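Long-range contacts in novel Thermotoga maritima enzyme TM1112 (PDB 1O5U), which is of unknown function but has the cupin fold of the EutQ-like family and is probably an enzyme: residues E14-P20 against K74-F80; W33-E39 against P93-N99; K59-E65 against R85-L91. One frame throughout, in Å; residues are numbered along the deposited sequence. Where two conformers were deposited one is given.

Contacts 1 and 2 close the two edges of one five-stranded antiparallel sheet, centres about 14 Å apart on opposite sides of the chain's centre. Contact 3 joins the middle strands of the facing four-stranded sheet, about 13 Å from contact 1 and about 15 Å from contact 2, centre to centre. Side chains bridge the sheets: Phe80 CZ meets Trp88 CZ2 at 3.7 Å, Val94 CG1 meets Val60 CG2 at 3.2 Å, and Lys96 NZ lies 3.5 Å from Trp88 CH2. An unidentified molecule, probably from the crystallisation liquor, is covalently linked to Lys96 NZ and lies about 3 Å from the Trp88 side chain and about 5 Å from that of Phe80, consistent with a shared intersheet pocket.

Contact 1 (E14-P20 against K74-F80); sequences EVKIEKP and KGDLVTF
Strand 16-18 runs antiparallel to strand 77-80, axes 4.8 Å apart at their closest and directions 172° apart. Lys16-Thr79 and Glu18-Leu77 are hydrogen-bonded pairs: Lys16 N to Thr79 O 3.1 Å, Thr79 N to Lys16 O 2.8 Å, Glu18 N to Leu77 O 3.0 Å and Leu77 N to Glu18 O 2.8 Å. Between them Ile17-Val78 is non-hydrogen-bonded, CA to CA 4.5 Å. A water donates to Glu14 O (3.0 Å) and Thr79 O (2.9 Å), so Thr79 O accepts from both Lys16 N and the water. At the other end, Lys19, chi1 and chi2 both m, folds back and its NZ forms a salt bridge with Asp76 OD2 at 2.8 Å; Asp76 OD1 accepts from Glu73 N, while Glu18 OE2 forms a salt bridge with Lys24 NZ. Gly75, at phi 90°, turns the chain into the strand, and Pro20 CD packs on Leu77 CB at 3.8 Å. On the Ile17-Val78 face, Val15 CG1 reaches Val78 CG1 (3.4 Å) and Phe80 CE2 (3.7 Å). A short antiparallel edge strand thus extends one sheet of the cupin fold; the Val78 backbone hydrogen-bonds with Cys53 of strand 51-55, helix 22-28 covers Leu77, and strand 69-73 receives Ile17 and Val78.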
# COMPACT_ATOMS: atom_id res chain seq x y z
N GLU A 14 6.98 3.61 -10.36
CA GLU A 14 7.49 4.08 -9.05
C GLU A 14 6.36 3.97 -8.03
O GLU A 14 5.49 4.87 -8.01
CB GLU A 14 7.94 5.54 -9.17
CG GLU A 14 8.56 6.15 -7.91
CD GLU A 14 9.90 5.52 -7.56
OE1 GLU A 14 10.85 5.65 -8.37
OE2 GLU A 14 9.99 4.89 -6.48
N VAL A 15 6.37 2.89 -7.25
CA VAL A 15 5.70 2.83 -5.96
C VAL A 15 6.51 3.66 -4.94
O VAL A 15 7.72 3.42 -4.74
CB VAL A 15 5.57 1.41 -5.43
CG1 VAL A 15 4.76 1.39 -4.15
CG2 VAL A 15 4.89 0.51 -6.48
N LYS A 16 5.86 4.64 -4.34
CA LYS A 16 6.54 5.58 -3.47
C LYS A 16 6.23 5.14 -2.08
O LYS A 16 5.09 4.86 -1.80
CB LYS A 16 6.02 6.99 -3.71
CG LYS A 16 6.32 7.42 -5.09
CD LYS A 16 5.67 8.73 -5.48
CE LYS A 16 6.06 9.11 -6.92
NZ LYS A 16 7.56 9.26 -7.11
N ILE A 17 7.24 5.06 -1.23
CA ILE A 17 7.11 4.53 0.12
C ILE A 17 7.89 5.38 1.10
O ILE A 17 9.08 5.73 0.87
CB ILE A 17 7.66 3.09 0.19
CG1 ILE A 17 6.99 2.20 -0.86
CG2 ILE A 17 7.50 2.50 1.59
CD1 ILE A 17 7.65 0.78 -1.01
N GLU A 18 7.26 5.74 2.21
CA GLU A 18 7.94 6.48 3.22
C GLU A 18 7.40 6.14 4.56
O GLU A 18 6.29 5.65 4.67
CB GLU A 18 7.81 8.00 2.94
CG GLU A 18 6.51 8.65 3.37
CD GLU A 18 6.40 10.08 2.92
OE1 GLU A 18 6.77 10.36 1.75
OE2 GLU A 18 6.00 10.93 3.75
N LYS A 19 8.21 6.37 5.58
CA LYS A 19 7.75 6.36 6.95
C LYS A 19 7.33 7.79 7.24
O LYS A 19 8.21 8.69 7.41
CB LYS A 19 8.88 5.93 7.90
CG LYS A 19 9.33 4.51 7.66
CD LYS A 19 8.30 3.52 8.12
CE LYS A 19 8.92 2.08 8.29
NZ LYS A 19 7.84 1.07 8.33
N PRO A 20 6.01 8.06 7.31
CA PRO A 20 5.57 9.46 7.40
C PRO A 20 5.86 10.06 8.77
O PRO A 20 5.90 9.33 9.76
CB PRO A 20 4.06 9.35 7.12
CG PRO A 20 3.73 8.06 7.76
CD PRO A 20 4.86 7.14 7.30
N LYS A 74 4.43 -2.58 8.16
CA LYS A 74 3.72 -1.75 9.14
C LYS A 74 4.39 -0.40 9.25
O LYS A 74 5.62 -0.29 9.41
CB LYS A 74 3.70 -2.48 10.51
CG LYS A 74 3.07 -1.70 11.61
CD LYS A 74 3.09 -2.58 12.89
CE LYS A 74 2.41 -1.88 14.06
NZ LYS A 74 2.77 -2.55 15.35
N GLY A 75 3.58 0.63 9.27
CA GLY A 75 4.07 2.01 9.45
C GLY A 75 4.42 2.73 8.19
O GLY A 75 4.67 3.93 8.22
N ASP A 76 4.37 2.04 7.05
CA ASP A 76 4.63 2.70 5.79
C ASP A 76 3.42 3.41 5.23
O ASP A 76 2.30 2.88 5.31
CB ASP A 76 5.06 1.67 4.73
CG ASP A 76 6.46 1.13 4.93
OD1 ASP A 76 6.76 0.09 4.28
OD2 ASP A 76 7.32 1.72 5.64
N LEU A 77 3.68 4.55 4.59
CA LEU A 77 2.74 5.29 3.76
C LEU A 77 3.19 5.05 2.34
O LEU A 77 4.30 5.42 1.95
CB LEU A 77 2.80 6.74 4.08
CG LEU A 77 1.73 7.61 3.38
CD1 LEU A 77 0.31 7.31 3.90
CD2 LEU A 77 2.08 9.05 3.61
N VAL A 78 2.31 4.45 1.54
CA VAL A 78 2.66 3.99 0.18
C VAL A 78 1.72 4.61 -0.84
O VAL A 78 0.52 4.69 -0.58
CB VAL A 78 2.56 2.46 0.05
CG1 VAL A 78 3.07 2.05 -1.32
CG2 VAL A 78 3.28 1.81 1.21
N THR A 79 2.26 5.09 -1.97
CA THR A 79 1.42 5.63 -3.04
C THR A 79 1.65 4.86 -4.32
O THR A 79 2.78 4.77 -4.80
CB THR A 79 1.68 7.13 -3.24
OG1 THR A 79 1.41 7.82 -2.01
CG2 THR A 79 0.71 7.74 -4.26
N PHE A 80 0.55 4.31 -4.85
CA PHE A 80 0.54 3.57 -6.10
C PHE A 80 -0.06 4.49 -7.17
O PHE A 80 -1.11 5.06 -6.91
CB PHE A 80 -0.36 2.35 -5.95
CG PHE A 80 0.11 1.39 -4.92
CD1 PHE A 80 -0.42 1.41 -3.64
CD2 PHE A 80 1.09 0.46 -5.21
CE1 PHE A 80 0.01 0.50 -2.68
CE2 PHE A 80 1.55 -0.43 -4.24
CZ PHE A 80 1.00 -0.39 -2.98
O HOH W 1 3.44 6.66 -6.85

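Contact 2 (W33-E39 against P93-N99); sequences WPIWEKE and PVRKHYN
Extended strands 35-38 and 93-99 run antiparallel, axes 4.7 Å apart at 153°. Trp36-Lys96 and Lys38-Val94 are hydrogen-bonded pairs (Trp36 N to Lys96 O and Lys96 N to Trp36 O both 2.9 Å, Lys38 N to Val94 O 3.0 Å, Val94 N to Lys38 O 2.9 Å); Ile35-His97 and Glu37-Arg95 are non-hydrogen-bonded. Tyr98 N bonds to Pro34 O (3.0 Å). At the Trp33 end side chains interlock by CH-pi contacts: Asn99 CB over the Trp33 six-membered ring (3.5 Å to the centroid), Pro34 CG over Tyr98 (3.8 Å) and Ile35 CG1 over His97 (3.7 Å), while His97 ND1 donates to Trp33 O at 2.6 Å. Opposite the Ile35-His97 face, the Trp36 ring (chi1 t) packs CE3 on Lys96 CE and CZ3 on Val94 CG2, both 3.5 Å, with Tyr98 CE2 3.8 Å from Trp36 CB. Arg95 NH1 salt-bridges Glu37 OE1 at 3.0 Å. Trp36 and Lys96, whose NZ covalently links an unidentified, probably crystallisation-derived molecule, touch Trp88, consistent with a pocket between the facing sheets of the cupin jelly-roll beta-barrel.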
# COMPACT_ATOMS: atom_id res chain seq x y z
N TRP A 33 -9.94 7.07 6.69
CA TRP A 33 -9.96 6.39 5.43
C TRP A 33 -10.51 4.99 5.65
O TRP A 33 -10.22 4.39 6.70
CB TRP A 33 -8.56 6.27 4.87
CG TRP A 33 -7.87 7.57 4.47
CD1 TRP A 33 -8.35 8.81 4.48
CD2 TRP A 33 -6.53 7.66 3.95
NE1 TRP A 33 -7.40 9.71 4.04
CE2 TRP A 33 -6.26 9.02 3.71
CE3 TRP A 33 -5.52 6.72 3.72
CZ2 TRP A 33 -5.04 9.47 3.19
CZ3 TRP A 33 -4.31 7.15 3.17
CH2 TRP A 33 -4.07 8.51 2.95
N PRO A 34 -11.18 4.41 4.66
CA PRO A 34 -11.59 2.99 4.76
C PRO A 34 -10.44 2.03 5.03
O PRO A 34 -9.28 2.33 4.68
CB PRO A 34 -12.18 2.69 3.38
CG PRO A 34 -11.65 3.77 2.49
CD PRO A 34 -11.52 4.98 3.34
N ILE A 35 -10.78 0.86 5.57
CA ILE A 35 -9.82 -0.15 5.97
C ILE A 35 -10.01 -1.35 5.06
O ILE A 35 -11.14 -1.77 4.78
CB ILE A 35 -9.99 -0.52 7.46
CG1 ILE A 35 -9.54 0.65 8.36
CG2 ILE A 35 -9.08 -1.73 7.78
CD1 ILE A 35 -9.93 0.50 9.86
N TRP A 36 -8.89 -1.93 4.64
CA TRP A 36 -8.81 -3.14 3.82
C TRP A 36 -7.83 -4.11 4.50
O TRP A 36 -6.80 -3.71 5.05
CB TRP A 36 -8.29 -2.80 2.46
CG TRP A 36 -8.13 -3.94 1.49
CD1 TRP A 36 -9.06 -4.41 0.65
CD2 TRP A 36 -6.92 -4.61 1.16
NE1 TRP A 36 -8.53 -5.39 -0.15
CE2 TRP A 36 -7.22 -5.54 0.15
CE3 TRP A 36 -5.62 -4.55 1.63
CZ2 TRP A 36 -6.27 -6.36 -0.40
CZ3 TRP A 36 -4.68 -5.38 1.10
CH2 TRP A 36 -5.01 -6.28 0.08
N GLU A 37 -8.19 -5.38 4.50
CA GLU A 37 -7.34 -6.42 5.06
C GLU A 37 -7.22 -7.57 4.07
O GLU A 37 -8.16 -7.88 3.34
CB GLU A 37 -8.01 -6.97 6.32
CG GLU A 37 -8.05 -6.02 7.46
CD GLU A 37 -8.56 -6.71 8.73
OE1 GLU A 37 -7.81 -7.47 9.35
OE2 GLU A 37 -9.71 -6.49 9.07
N LYS A 38 -6.12 -8.30 4.16
CA LYS A 38 -5.88 -9.43 3.28
C LYS A 38 -5.01 -10.43 4.00
O LYS A 38 -4.01 -10.07 4.62
CB LYS A 38 -5.18 -9.00 2.02
CG LYS A 38 -5.12 -10.02 0.90
CD LYS A 38 -6.47 -10.21 0.35
CE LYS A 38 -6.46 -10.97 -0.90
NZ LYS A 38 -6.17 -12.35 -0.61
N GLU A 39 -5.38 -11.70 3.86
CA GLU A 39 -4.64 -12.78 4.47
C GLU A 39 -3.42 -13.10 3.62
O GLU A 39 -3.31 -12.61 2.51
CB GLU A 39 -5.54 -14.03 4.57
CG GLU A 39 -5.79 -14.68 3.22
CD GLU A 39 -6.79 -13.94 2.29
OE1 GLU A 39 -7.54 -12.98 2.69
OE2 GLU A 39 -6.89 -14.43 1.12
N PRO A 93 -0.27 -11.15 7.22
CA PRO A 93 -1.60 -10.56 6.99
C PRO A 93 -1.62 -9.05 7.11
O PRO A 93 -1.13 -8.48 8.11
CB PRO A 93 -2.46 -11.22 8.07
CG PRO A 93 -1.80 -12.47 8.32
CD PRO A 93 -0.34 -12.32 8.12
N VAL A 94 -2.24 -8.41 6.13
CA VAL A 94 -2.18 -6.94 5.97
C VAL A 94 -3.45 -6.31 6.45
O VAL A 94 -4.52 -6.89 6.25
CB VAL A 94 -1.68 -6.46 4.59
CG1 VAL A 94 -0.33 -7.00 4.36
CG2 VAL A 94 -2.55 -6.85 3.47
N ARG A 95 -3.32 -5.17 7.13
CA ARG A 95 -4.42 -4.26 7.46
C ARG A 95 -3.97 -2.87 7.11
O ARG A 95 -2.89 -2.44 7.49
CB ARG A 95 -4.83 -4.32 8.92
CG ARG A 95 -5.94 -3.41 9.27
CD ARG A 95 -6.45 -3.57 10.70
NE ARG A 95 -6.86 -4.94 10.96
CZ ARG A 95 -6.58 -5.62 12.05
NH1 ARG A 95 -6.99 -6.87 12.13
NH2 ARG A 95 -5.90 -5.09 13.05
N LYS A 96 -4.77 -2.14 6.34
CA LYS A 96 -4.38 -0.80 5.92
C LYS A 96 -5.55 0.12 5.81
O LYS A 96 -6.72 -0.33 5.60
CB LYS A 96 -3.64 -0.87 4.58
CG LYS A 96 -4.48 -1.27 3.45
CD LYS A 96 -3.66 -1.56 2.19
CE LYS A 96 -4.52 -1.30 0.96
NZ LYS A 96 -3.64 -1.17 -0.25
N HIS A 97 -5.27 1.41 5.97
CA HIS A 97 -6.18 2.51 5.56
C HIS A 97 -5.83 2.88 4.11
O HIS A 97 -4.63 2.89 3.76
CB HIS A 97 -6.00 3.74 6.48
CG HIS A 97 -6.65 3.61 7.82
ND1 HIS A 97 -8.01 3.81 8.00
CD2 HIS A 97 -6.14 3.33 9.05
CE1 HIS A 97 -8.32 3.61 9.27
NE2 HIS A 97 -7.20 3.33 9.94
N TYR A 98 -6.83 3.18 3.27
CA TYR A 98 -6.57 3.49 1.86
C TYR A 98 -7.44 4.61 1.35
O TYR A 98 -8.56 4.79 1.81
CB TYR A 98 -6.67 2.23 0.96
CG TYR A 98 -8.07 1.77 0.77
CD1 TYR A 98 -8.86 2.25 -0.28
CD2 TYR A 98 -8.66 0.90 1.67
CE1 TYR A 98 -10.20 1.83 -0.42
CE2 TYR A 98 -9.95 0.48 1.52
CZ TYR A 98 -10.73 0.93 0.50
OH TYR A 98 -12.06 0.49 0.42
N ASN A 99 -6.88 5.39 0.43
CA ASN A 99 -7.56 6.57 -0.15
C ASN A 99 -7.32 6.52 -1.64
O ASN A 99 -6.20 6.50 -2.07
CB ASN A 99 -6.99 7.88 0.44
CG ASN A 99 -7.76 9.11 0.01
OD1 ASN A 99 -8.99 9.19 0.19
ND2 ASN A 99 -7.04 10.10 -0.56
O HOH W 2 -12.69 -1.42 2.42
O HOH W 3 -5.58 -8.84 8.43

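Contact 3 (K59-E65 against R85-L91); sequences KVEVTTE and RCRWKVL
This is a central antiparallel pairing within the four-stranded sheet, where strands 59-64 and 85-90 lie between 69-73 and 41-46. Their axes approach to 4.6 Å at 158°. Glu61-Lys89 and Thr63-Arg87 are hydrogen-bonded pairs: Glu61 N to Lys89 O 2.9 Å, Lys89 N to Glu61 O 2.9 Å, Thr63 N to Arg87 O 3.0 Å, Arg87 N to Thr63 O 2.8 Å. Leu91 N to Lys59 O and Glu65 N to Arg85 O, both 2.8 Å, extend the ladder. Val60-Val90, Val62-Trp88 and Thr64-Cys86 are non-hydrogen-bonded, and their side chains share the inner face. There Trp88 (chi1 m) lays its five-membered ring under Val62 CG2, 4.0 Å from the centroid and 11° off the normal, while Val60 CG1 meets Trp88 CE3 at 3.5 Å and Val62 CG1 meets Cys86 SG at 3.9 Å. On the other face a water links Glu61 OE1 (2.8 Å) to Lys89 NZ (2.6 Å), and Arg87 forms salt bridges through NH1 with Asp44 OD1 and through NE with Glu42 OE2. Glu65 OE1 and Arg85 NH2 form a long salt bridge, 3.6 Å. A mainly apolar face and a polar one suit a wall of the cupin jelly-roll beta-barrel; the Trp88 side chain, about 3 Å from an unidentified bound molecule, probably lines a pocket.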
# COMPACT_ATOMS: atom_id res chain seq x y z
N LYS A 59 2.97 -7.27 5.97
CA LYS A 59 4.21 -7.23 5.16
C LYS A 59 3.84 -7.79 3.81
O LYS A 59 3.28 -8.90 3.72
CB LYS A 59 5.32 -8.06 5.75
CG LYS A 59 6.62 -8.04 4.90
CD LYS A 59 7.70 -8.86 5.48
CE LYS A 59 8.96 -8.66 4.71
NZ LYS A 59 10.12 -9.51 5.29
N VAL A 60 4.18 -7.05 2.76
CA VAL A 60 3.87 -7.41 1.40
C VAL A 60 5.07 -7.17 0.52
O VAL A 60 5.74 -6.16 0.70
CB VAL A 60 2.72 -6.56 0.84
CG1 VAL A 60 2.28 -7.06 -0.52
CG2 VAL A 60 1.54 -6.57 1.80
N GLU A 61 5.35 -8.10 -0.39
CA GLU A 61 6.35 -7.92 -1.46
C GLU A 61 5.54 -7.54 -2.73
O GLU A 61 4.70 -8.32 -3.14
CB GLU A 61 7.13 -9.21 -1.74
CG GLU A 61 8.18 -9.58 -0.66
CD GLU A 61 8.78 -11.00 -0.79
OE1 GLU A 61 8.21 -11.88 -1.50
OE2 GLU A 61 9.82 -11.28 -0.10
N VAL A 62 5.80 -6.37 -3.32
CA VAL A 62 5.10 -5.99 -4.58
C VAL A 62 6.13 -6.07 -5.73
O VAL A 62 7.23 -5.61 -5.59
CB VAL A 62 4.48 -4.61 -4.43
CG1 VAL A 62 3.87 -4.14 -5.70
CG2 VAL A 62 3.47 -4.58 -3.30
N THR A 63 5.77 -6.71 -6.85
CA THR A 63 6.60 -6.76 -8.05
C THR A 63 5.76 -6.14 -9.15
O THR A 63 4.68 -6.64 -9.44
CB THR A 63 6.95 -8.20 -8.42
OG1 THR A 63 7.65 -8.81 -7.32
CG2 THR A 63 7.93 -8.23 -9.56
N THR A 64 6.27 -5.07 -9.75
CA THR A 64 5.54 -4.39 -10.82
C THR A 64 5.65 -5.18 -12.12
O THR A 64 6.47 -6.09 -12.27
CB THR A 64 6.02 -2.97 -11.00
OG1 THR A 64 7.35 -2.93 -11.51
CG2 THR A 64 6.05 -2.24 -9.72
N GLU A 65 4.82 -4.82 -13.09
CA GLU A 65 4.84 -5.50 -14.38
C GLU A 65 6.23 -5.52 -15.01
O GLU A 65 6.61 -6.50 -15.67
CB GLU A 65 3.89 -4.78 -15.33
CG GLU A 65 3.47 -5.60 -16.51
CD GLU A 65 2.53 -4.82 -17.41
OE1 GLU A 65 2.35 -3.58 -17.19
OE2 GLU A 65 2.00 -5.46 -18.34
N ARG A 85 0.31 -1.98 -13.07
CA ARG A 85 -0.04 -3.36 -12.91
C ARG A 85 1.08 -4.04 -12.13
O ARG A 85 2.24 -3.89 -12.45
CB ARG A 85 -0.20 -4.02 -14.27
CG ARG A 85 -0.96 -5.28 -14.22
CD ARG A 85 -1.43 -5.76 -15.60
NE ARG A 85 -2.52 -4.94 -16.17
CZ ARG A 85 -2.38 -3.97 -17.11
NH1 ARG A 85 -3.44 -3.30 -17.54
NH2 ARG A 85 -1.20 -3.68 -17.65
N CYS A 86 0.72 -4.80 -11.10
CA CYS A 86 1.70 -5.42 -10.26
C CYS A 86 1.14 -6.67 -9.66
O CYS A 86 -0.03 -7.02 -9.89
CB CYS A 86 2.12 -4.47 -9.14
SG CYS A 86 0.78 -4.01 -8.02
N ARG A 87 1.99 -7.39 -8.95
CA ARG A 87 1.57 -8.57 -8.20
C ARG A 87 1.92 -8.33 -6.76
O ARG A 87 3.03 -7.89 -6.47
CB ARG A 87 2.30 -9.79 -8.71
CG ARG A 87 1.81 -11.11 -8.10
CD ARG A 87 2.06 -12.27 -9.03
NE ARG A 87 1.58 -13.54 -8.50
CZ ARG A 87 0.38 -14.08 -8.74
NH1 ARG A 87 -0.51 -13.47 -9.49
NH2 ARG A 87 0.07 -15.25 -8.20
N TRP A 88 0.95 -8.55 -5.89
CA TRP A 88 1.11 -8.53 -4.45
C TRP A 88 1.39 -9.93 -3.91
O TRP A 88 0.68 -10.89 -4.27
CB TRP A 88 -0.19 -8.02 -3.77
CG TRP A 88 -0.32 -6.51 -3.71
CD1 TRP A 88 -0.15 -5.64 -4.73
CD2 TRP A 88 -0.68 -5.73 -2.57
NE1 TRP A 88 -0.36 -4.36 -4.29
CE2 TRP A 88 -0.70 -4.38 -2.97
CE3 TRP A 88 -1.02 -6.03 -1.25
CZ2 TRP A 88 -0.97 -3.37 -2.10
CZ3 TRP A 88 -1.32 -5.02 -0.40
CH2 TRP A 88 -1.29 -3.70 -0.81
N LYS A 89 2.39 -10.04 -3.05
CA LYS A 89 2.62 -11.27 -2.26
C LYS A 89 2.54 -10.91 -0.80
O LYS A 89 3.46 -10.25 -0.26
CB LYS A 89 3.99 -11.88 -2.58
CG LYS A 89 4.16 -13.26 -1.94
CD LYS A 89 5.38 -13.96 -2.41
CE LYS A 89 5.48 -15.32 -1.72
NZ LYS A 89 6.77 -16.03 -1.99
N VAL A 90 1.42 -11.24 -0.19
CA VAL A 90 1.16 -10.87 1.19
C VAL A 90 1.86 -11.93 2.07
O VAL A 90 1.49 -13.09 2.08
CB VAL A 90 -0.33 -10.84 1.50
CG1 VAL A 90 -0.53 -10.61 3.01
CG2 VAL A 90 -1.11 -9.80 0.65
N LEU A 91 2.91 -11.54 2.76
CA LEU A 91 3.71 -12.47 3.55
C LEU A 91 3.23 -12.54 5.00
O LEU A 91 3.31 -13.61 5.63
CB LEU A 91 5.17 -11.99 3.53
CG LEU A 91 5.86 -12.00 2.17
CD1 LEU A 91 7.21 -11.34 2.30
CD2 LEU A 91 5.99 -13.38 1.59
O HOH W 4 8.82 -14.62 -1.37
O HOH W 5 2.54 -1.14 -14.79